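PDB 3V5C: mandelate racemase/muconate lactonizing protein from Paenibacillus sp., which probably catalyses the magnesium-dependent dehydration of galacturonate, as a lyase of the enolase superfamily. Local coordinates for residues A[140-144]-A[145-149]; A[206-209]-A[210-214]; A[222-226]-A[227-231]. The protein carries 1 engineered substitution. All coordinates share one frame; numbering follows the deposited sequence.

Interaction 1: residues A[140-144]-A[145-149]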
loop_
_atom_site.group_PDB
_atom_site.type_symbol
_atom_site.label_atom_id
_atom_site.label_comp_id
_atom_site.label_asym_id
_atom_site.label_seq_id
_atom_site.Cartn_x
_atom_site.Cartn_y
_atom_site.Cartn_z
ATOM N N LEU A 140 21.890 -8.390 -8.406
ATOM C CA LEU A 140 22.749 -7.621 -9.305
ATOM C C LEU A 140 24.243 -7.891 -9.106
ATOM O O LEU A 140 25.034 -7.630 -10.014
ATOM C CB LEU A 140 22.456 -6.125 -9.212
ATOM C CG LEU A 140 21.095 -5.667 -9.738
ATOM C CD1 LEU A 140 20.992 -4.166 -9.595
ATOM C CD2 LEU A 140 20.930 -6.071 -11.190
ATOM N N HIS A 141 24.612 -8.419 -7.938
ATOM C CA HIS A 141 26.005 -8.751 -7.646
ATOM C C HIS A 141 26.414 -10.062 -8.307
ATOM O O HIS A 141 27.600 -10.411 -8.309
ATOM C CB HIS A 141 26.225 -8.842 -6.141
ATOM C CG HIS A 141 25.430 -9.917 -5.476
ATOM N ND1 HIS A 141 24.064 -9.832 -5.298
ATOM C CD2 HIS A 141 25.811 -11.089 -4.913
ATOM C CE1 HIS A 141 23.638 -10.917 -4.674
ATOM N NE2 HIS A 141 24.680 -11.694 -4.424
ATOM N N LEU A 142 25.439 -10.782 -8.859
ATOM C CA LEU A 142 25.686 -12.049 -9.546
ATOM C C LEU A 142 25.741 -11.878 -11.070
ATOM O O LEU A 142 24.787 -11.403 -11.703
ATOM C CB LEU A 142 24.620 -13.083 -9.173
ATOM C CG LEU A 142 24.558 -13.456 -7.693
ATOM C CD1 LEU A 142 23.379 -14.388 -7.428
ATOM C CD2 LEU A 142 25.889 -14.084 -7.235
ATOM N N ALA A 143 26.863 -12.263 -11.666
ATOM C CA ALA A 143 27.002 -12.148 -13.114
ATOM C C ALA A 143 26.242 -13.238 -13.866
ATOM O O ALA A 143 25.859 -13.052 -15.020
ATOM C CB ALA A 143 28.474 -12.145 -13.510
ATOM N N ASP A 144 26.032 -14.375 -13.214
ATOM C CA ASP A 144 25.430 -15.532 -13.863
ATOM C C ASP A 144 23.915 -15.514 -13.765
ATOM O O ASP A 144 23.352 -15.478 -12.668
ATOM C CB ASP A 144 25.952 -16.826 -13.247
ATOM C CG ASP A 144 25.445 -18.042 -13.969
ATOM O OD1 ASP A 144 24.446 -18.634 -13.521
ATOM O OD2 ASP A 144 26.052 -18.406 -15.001
ATOM N N GLU A 145 23.255 -15.556 -14.918
ATOM C CA GLU A 145 21.792 -15.501 -14.961
ATOM C C GLU A 145 21.117 -16.592 -14.112
ATOM O O GLU A 145 20.175 -16.315 -13.371
ATOM C CB GLU A 145 21.305 -15.564 -16.410
ATOM C CG GLU A 145 19.833 -15.226 -16.576
ATOM C CD GLU A 145 19.335 -15.516 -17.974
ATOM O OE1 GLU A 145 18.964 -16.675 -18.234
ATOM O OE2 GLU A 145 19.313 -14.582 -18.800
ATOM N N ARG A 146 21.593 -17.829 -14.205
ATOM C CA ARG A 146 20.996 -18.914 -13.439
ATOM C C ARG A 146 21.151 -18.722 -11.931
ATOM O O ARG A 146 20.223 -19.001 -11.171
ATOM C CB ARG A 146 21.557 -20.272 -13.874
ATOM C CG ARG A 146 21.232 -20.644 -15.320
ATOM C CD ARG A 146 22.295 -21.572 -15.892
ATOM N NE ARG A 146 23.625 -21.150 -15.464
ATOM C CZ ARG A 146 24.363 -21.792 -14.562
ATOM N NH1 ARG A 146 23.917 -22.912 -14.000
ATOM N NH2 ARG A 146 25.553 -21.316 -14.226
ATOM N N ALA A 147 22.329 -18.269 -11.502
ATOM C CA ALA A 147 22.572 -17.948 -10.093
ATOM C C ALA A 147 21.560 -16.900 -9.609
ATOM O O ALA A 147 21.010 -16.997 -8.496
ATOM C CB ALA A 147 23.973 -17.434 -9.912
ATOM N N ALA A 148 21.333 -15.903 -10.452
ATOM C CA ALA A 148 20.391 -14.820 -10.159
ATOM C C ALA A 148 18.976 -15.362 -9.970
ATOM O O ALA A 148 18.291 -14.999 -9.006
ATOM C CB ALA A 148 20.437 -13.783 -11.261
ATOM N N VAL A 149 18.546 -16.247 -10.867
ATOM C CA VAL A 149 17.232 -16.871 -10.755
ATOM C C VAL A 149 17.115 -17.656 -9.450
ATOM O O VAL A 149 16.129 -17.537 -8.720
ATOM C CB VAL A 149 16.953 -17.819 -11.932
ATOM C CG1 VAL A 149 15.675 -18.596 -11.706
ATOM C CG2 VAL A 149 16.908 -17.047 -13.249
#
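Asp-144 caps the N-terminus of helix 145-161, and its carboxylate also pairs with the guanidinium of Arg-146. With CG anti to the backbone N (chi1 -175°), the acid folds forward beside the first turn. Asp-144 OD1 accepts from Ala-147 N at 2.9 Å through its anti lone pair, a classic N-cap bond. The main-chain O of Asp-144 takes Ala-148 N at 3.0 Å, so the same residue also starts the helical hydrogen bonding. Arg-146 bends at chi3 and brings NH2 back to the acid. Arg-146 NH2 donates to Asp-144 OD2 at 3.1 Å from above the carboxylate plane and lies 3.0 Å from Asp-144 OD1 in the salt bridge, while OD1 sits over one face of the guanidinium. The two flat groups stand 81° apart. Next to the cap, Leu-142 lays CD1 against Ala-147 CB at 4.0 Å, and its O receives Arg-186 NH2 from helix 180-198. With an alanine here in place of Asp-144, Ala-147 N would probably lose its side-chain cap and the Arg-146 guanidinium its ion-pair mate. One carboxylate thus serves a backbone N-H and a cation at once, and its negative charge probably also suits the positive end of the helix dipole.

Interaction 2: residues A[206-209]-A[210-214]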
loop_
_atom_site.group_PDB
_atom_site.type_symbol
_atom_site.label_atom_id
_atom_site.label_comp_id
_atom_site.label_asym_id
_atom_site.label_seq_id
_atom_site.Cartn_x
_atom_site.Cartn_y
_atom_site.Cartn_z
ATOM N N ILE A 206 4.342 -8.089 -12.195
ATOM C CA ILE A 206 5.631 -7.489 -12.491
ATOM C C ILE A 206 5.577 -5.964 -12.473
ATOM O O ILE A 206 4.594 -5.374 -12.879
ATOM C CB ILE A 206 6.263 -8.035 -13.794
ATOM C CG1 ILE A 206 5.419 -7.695 -15.024
ATOM C CG2 ILE A 206 6.464 -9.562 -13.685
ATOM C CD1 ILE A 206 6.091 -8.159 -16.348
ATOM N N ASP A 207 6.647 -5.337 -11.994
ATOM C CA ASP A 207 6.688 -3.899 -11.775
ATOM C C ASP A 207 7.999 -3.411 -12.354
ATOM O O ASP A 207 9.063 -3.769 -11.845
ATOM C CB ASP A 207 6.570 -3.616 -10.263
ATOM C CG ASP A 207 6.741 -2.142 -9.883
ATOM O OD1 ASP A 207 6.790 -1.251 -10.763
ATOM O OD2 ASP A 207 6.771 -1.869 -8.652
ATOM N N ALA A 208 7.918 -2.597 -13.410
ATOM C CA ALA A 208 9.113 -2.103 -14.102
ATOM C C ALA A 208 9.620 -0.762 -13.579
ATOM O O ALA A 208 10.675 -0.305 -13.995
ATOM C CB ALA A 208 8.876 -2.010 -15.609
ATOM N N ASN A 209 8.895 -0.149 -12.639
ATOM C CA ASN A 209 9.227 1.202 -12.207
ATOM C C ASN A 209 9.566 2.089 -13.402
ATOM O O ASN A 209 10.532 2.857 -13.377
ATOM C CB ASN A 209 10.347 1.200 -11.163
ATOM C CG ASN A 209 9.872 0.696 -9.836
ATOM O OD1 ASN A 209 10.092 -0.459 -9.489
ATOM N ND2 ASN A 209 9.176 1.563 -9.075
ATOM N N ASN A 210 8.741 1.970 -14.433
ATOM C CA ASN A 210 8.817 2.797 -15.644
ATOM C C ASN A 210 10.063 2.641 -16.513
ATOM O O ASN A 210 10.332 3.473 -17.383
ATOM C CB ASN A 210 8.615 4.275 -15.294
ATOM C CG ASN A 210 7.195 4.569 -14.846
ATOM O OD1 ASN A 210 6.252 3.860 -15.229
ATOM N ND2 ASN A 210 7.034 5.607 -14.036
ATOM N N ALA A 211 10.802 1.556 -16.310
ATOM C CA ALA A 211 12.077 1.387 -17.001
ATOM C C ALA A 211 11.958 0.825 -18.410
ATOM O O ALA A 211 12.956 0.740 -19.119
ATOM C CB ALA A 211 13.007 0.520 -16.178
ATOM N N TYR A 212 10.756 0.411 -18.817
ATOM C CA TYR A 212 10.570 -0.095 -20.162
ATOM C C TYR A 212 10.091 1.012 -21.114
ATOM O O TYR A 212 9.879 2.149 -20.688
ATOM C CB TYR A 212 9.551 -1.240 -20.148
ATOM C CG TYR A 212 10.029 -2.547 -19.521
ATOM C CD1 TYR A 212 11.388 -2.824 -19.334
ATOM C CD2 TYR A 212 9.105 -3.520 -19.145
ATOM C CE1 TYR A 212 11.799 -4.045 -18.771
ATOM C CE2 TYR A 212 9.497 -4.718 -18.592
ATOM C CZ TYR A 212 10.830 -4.981 -18.418
ATOM O OH TYR A 212 11.162 -6.197 -17.868
ATOM N N ASN A 213 9.966 0.677 -22.403
ATOM C CA ASN A 213 9.124 1.417 -23.353
ATOM C C ASN A 213 8.152 0.376 -23.918
ATOM O O ASN A 213 8.150 -0.788 -23.454
ATOM C CB ASN A 213 9.965 2.129 -24.433
ATOM C CG ASN A 213 10.861 1.175 -25.212
ATOM O OD1 ASN A 213 10.655 -0.043 -25.213
ATOM N ND2 ASN A 213 11.865 1.731 -25.885
ATOM N N LEU A 214 7.302 0.753 -24.863
ATOM C CA LEU A 214 6.241 -0.148 -25.268
ATOM C C LEU A 214 6.795 -1.430 -25.903
ATOM O O LEU A 214 6.296 -2.527 -25.641
ATOM C CB LEU A 214 5.249 0.570 -26.184
ATOM C CG LEU A 214 4.096 -0.247 -26.763
ATOM C CD1 LEU A 214 3.194 -0.813 -25.658
ATOM C CD2 LEU A 214 3.283 0.644 -27.725
#
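Tyr-212 sets its ring against Ala-208 by placing CG anti to its own carbonyl carbon (chi1 -71°), which swings the aromatic group back over the turn that has just been made. Ala-208 to Ala-211 form a type I' beta turn, the reversal that leads out of strand 204-207 of the TIM-like barrel. Its two central residues, Asn-209 and Asn-210, both have positive phi (43° and 65°), the left-handed backbone conformation that defines this turn. The turn is closed by Ala-211 N donating to Ala-208 O at 3.0 Å, with the donor above the carbonyl plane. A second loop of bonding precedes it: Asp-207 OD1 accepts from Asn-209 N at 3.0 Å, making an Asx turn, and the N-H reaches the oxygen from above the carboxylate plane. The other oxygen, OD2, is in a salt bridge with Lys-170. Asp-207 is therefore tied both to the entrance of its own turn and to the neighbouring barrel strand. The Asn-210 side chain, at the head of the loop, lies about 4 Å from a bound magnesium ion, which puts this turn at the metal-bearing end of the barrel. Further on, the hydroxyl of Tyr-212 hydrogen-bonds Asp-187 OD2 of helix 180-198, pinning the far end of the ring. Over the ring face, on the CD2 side, Ala-208 CB makes a CH-pi contact, 4.1 Å from the centroid and displaced toward the rim, where Tyr-212 CD2 is 3.9 Å away.

Interaction 3: residues A[222-226]-A[227-231]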
loop_
_atom_site.group_PDB
_atom_site.type_symbol
_atom_site.label_atom_id
_atom_site.label_comp_id
_atom_site.label_asym_id
_atom_site.label_seq_id
_atom_site.Cartn_x
_atom_site.Cartn_y
_atom_site.Cartn_z
ATOM N N ALA A 222 5.647 -11.144 -24.419
ATOM C CA ALA A 222 5.630 -12.249 -25.371
ATOM C C ALA A 222 6.485 -13.393 -24.839
ATOM O O ALA A 222 6.053 -14.545 -24.847
ATOM C CB ALA A 222 6.100 -11.795 -26.751
ATOM N N ALA A 223 7.686 -13.073 -24.357
ATOM C CA ALA A 223 8.577 -14.104 -23.828
ATOM C C ALA A 223 7.884 -14.865 -22.703
ATOM O O ALA A 223 8.073 -16.073 -22.559
ATOM C CB ALA A 223 9.884 -13.489 -23.351
ATOM N N LEU A 224 7.053 -14.167 -21.938
ATOM C CA LEU A 224 6.346 -14.761 -20.809
ATOM C C LEU A 224 4.933 -15.254 -21.143
ATOM O O LEU A 224 4.116 -15.415 -20.249
ATOM C CB LEU A 224 6.319 -13.804 -19.614
ATOM C CG LEU A 224 7.694 -13.420 -19.045
ATOM C CD1 LEU A 224 7.594 -12.214 -18.136
ATOM C CD2 LEU A 224 8.334 -14.595 -18.289
ATOM N N SER A 225 4.673 -15.509 -22.425
ATOM C CA SER A 225 3.369 -16.010 -22.878
ATOM C C SER A 225 2.932 -17.251 -22.114
ATOM O O SER A 225 1.760 -17.389 -21.746
ATOM C CB SER A 225 3.422 -16.357 -24.365
ATOM O OG SER A 225 3.523 -15.186 -25.155
ATOM N N ASP A 226 3.880 -18.157 -21.891
ATOM C CA ASP A 226 3.583 -19.434 -21.247
ATOM C C ASP A 226 3.490 -19.292 -19.735
ATOM O O ASP A 226 3.249 -20.262 -19.022
ATOM C CB ASP A 226 4.624 -20.497 -21.618
ATOM C CG ASP A 226 6.056 -19.975 -21.564
ATOM O OD1 ASP A 226 6.283 -18.823 -21.124
ATOM O OD2 ASP A 226 6.970 -20.732 -21.965
ATOM N N VAL A 227 3.686 -18.074 -19.251
ATOM C CA VAL A 227 3.617 -17.801 -17.831
ATOM C C VAL A 227 2.363 -16.997 -17.557
ATOM O O VAL A 227 2.068 -16.041 -18.265
ATOM C CB VAL A 227 4.826 -16.968 -17.371
ATOM C CG1 VAL A 227 4.628 -16.497 -15.953
ATOM C CG2 VAL A 227 6.117 -17.757 -17.520
ATOM N N ASN A 228 1.614 -17.376 -16.535
ATOM C CA ASN A 228 0.415 -16.619 -16.214
ATOM C C ASN A 228 0.809 -15.423 -15.365
ATOM O O ASN A 228 1.307 -15.580 -14.253
ATOM C CB ASN A 228 -0.632 -17.496 -15.524
ATOM C CG ASN A 228 -1.107 -18.641 -16.408
ATOM O OD1 ASN A 228 -1.071 -19.806 -16.007
ATOM N ND2 ASN A 228 -1.548 -18.312 -17.620
ATOM N N LEU A 229 0.638 -14.235 -15.932
ATOM C CA LEU A 229 0.966 -12.981 -15.266
ATOM C C LEU A 229 -0.346 -12.307 -14.924
ATOM O O LEU A 229 -1.205 -12.131 -15.793
ATOM C CB LEU A 229 1.747 -12.067 -16.207
ATOM C CG LEU A 229 3.159 -12.493 -16.600
ATOM C CD1 LEU A 229 3.693 -11.503 -17.608
ATOM C CD2 LEU A 229 4.042 -12.531 -15.360
ATOM N N TYR A 230 -0.493 -11.910 -13.668
ATOM C CA TYR A 230 -1.726 -11.296 -13.211
ATOM C C TYR A 230 -1.816 -9.832 -13.623
ATOM O O TYR A 230 -2.828 -9.404 -14.170
ATOM C CB TYR A 230 -1.872 -11.452 -11.698
ATOM C CG TYR A 230 -3.221 -11.008 -11.186
ATOM C CD1 TYR A 230 -4.359 -11.744 -11.469
ATOM C CD2 TYR A 230 -3.356 -9.857 -10.438
ATOM C CE1 TYR A 230 -5.596 -11.335 -11.023
ATOM C CE2 TYR A 230 -4.589 -9.442 -9.984
ATOM C CZ TYR A 230 -5.703 -10.189 -10.283
ATOM O OH TYR A 230 -6.937 -9.800 -9.821
ATOM N N TRP A 231 -0.785 -9.046 -13.308
ATOM C CA TRP A 231 -0.723 -7.692 -13.848
ATOM C C TRP A 231 0.678 -7.187 -14.140
ATOM O O TRP A 231 1.683 -7.730 -13.639
ATOM C CB TRP A 231 -1.491 -6.705 -12.963
ATOM C CG TRP A 231 -0.842 -6.160 -11.701
ATOM C CD1 TRP A 231 0.420 -5.637 -11.548
ATOM C CD2 TRP A 231 -1.500 -5.974 -10.442
ATOM N NE1 TRP A 231 0.589 -5.181 -10.258
ATOM C CE2 TRP A 231 -0.575 -5.371 -9.565
ATOM C CE3 TRP A 231 -2.778 -6.292 -9.965
ATOM C CZ2 TRP A 231 -0.883 -5.089 -8.216
ATOM C CZ3 TRP A 231 -3.091 -5.995 -8.627
ATOM C CH2 TRP A 231 -2.149 -5.396 -7.782
#
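Val-227 meets Leu-224 through both backbone and side chain, where the chain leaves helix 214-223 and heads for strand 231-233 of the barrel. Leu-224 to Val-227 form a type I beta turn, closed by Val-227 N donating to Leu-224 O at 2.9 Å. The donor stands well above the carbonyl plane rather than on a lone pair, a consequence of the tight reversal. Just past helix 214-223, Ser-225 OG donates to Ala-222 O at 2.6 Å, in the carbonyl plane and on a lone pair, and Ser-225 N shares that acceptor. The valine keeps CG1 anti to its backbone N (chi1 171°). Val-227 CG2, placed beside that N, meets Leu-224 CD2 at 3.9 Å, with the two side chains side by side and pointing the same way. Val-227 CG2 also lies 3.8 Å from OD1 of Asp-226, the oxygen that makes a salt bridge with Arg-192 of helix 180-198. Val-227 itself touches that arginine. Past Asn-228, Leu-229 returns to the turn from another direction: its side chain crosses that of Leu-224 at about a right angle, and its CD1 is 4.0 Å from Leu-224 CD1. Leu-224 is thus packed by one branch against the valine and by the other against the second leucine, and Val-191 of helix 180-198 adds to its surroundings. Beyond the contact, Tyr-230 and Trp-231 carry the chain into the barrel wall, their backbones bonded to flanking strands. The bonds to Ala-222 O and Leu-224 O probably help satisfy carbonyls at the end of the helix, while aliphatic packing and the Asp-226 to Arg-192 salt bridge both join the turn to helix 180-198.

In the fold
The three contacts come in series along the chain, on the same side of its centre. Interaction 1 starts helix 145-161 at the surface. Interaction 2 leaves strand 204-207, and interaction 3 closes helix 214-223 and leads into strand 231-233, so 2 and 3 bracket one helix of a beta-alpha-beta unit of the barrel. Their centres are 15 Å apart and they touch: Ile-206 N lies 3.0 Å from Trp-231 O, a probable hydrogen bond between the adjacent parallel strands. Interaction 1 stands apart, about 11 Å from interaction 2 and 10 Å from interaction 3 at the nearest atoms, yet helix 180-198 touches all three, linking helix 145-161 with the Tyr-212 loop and the turn after helix 214-223.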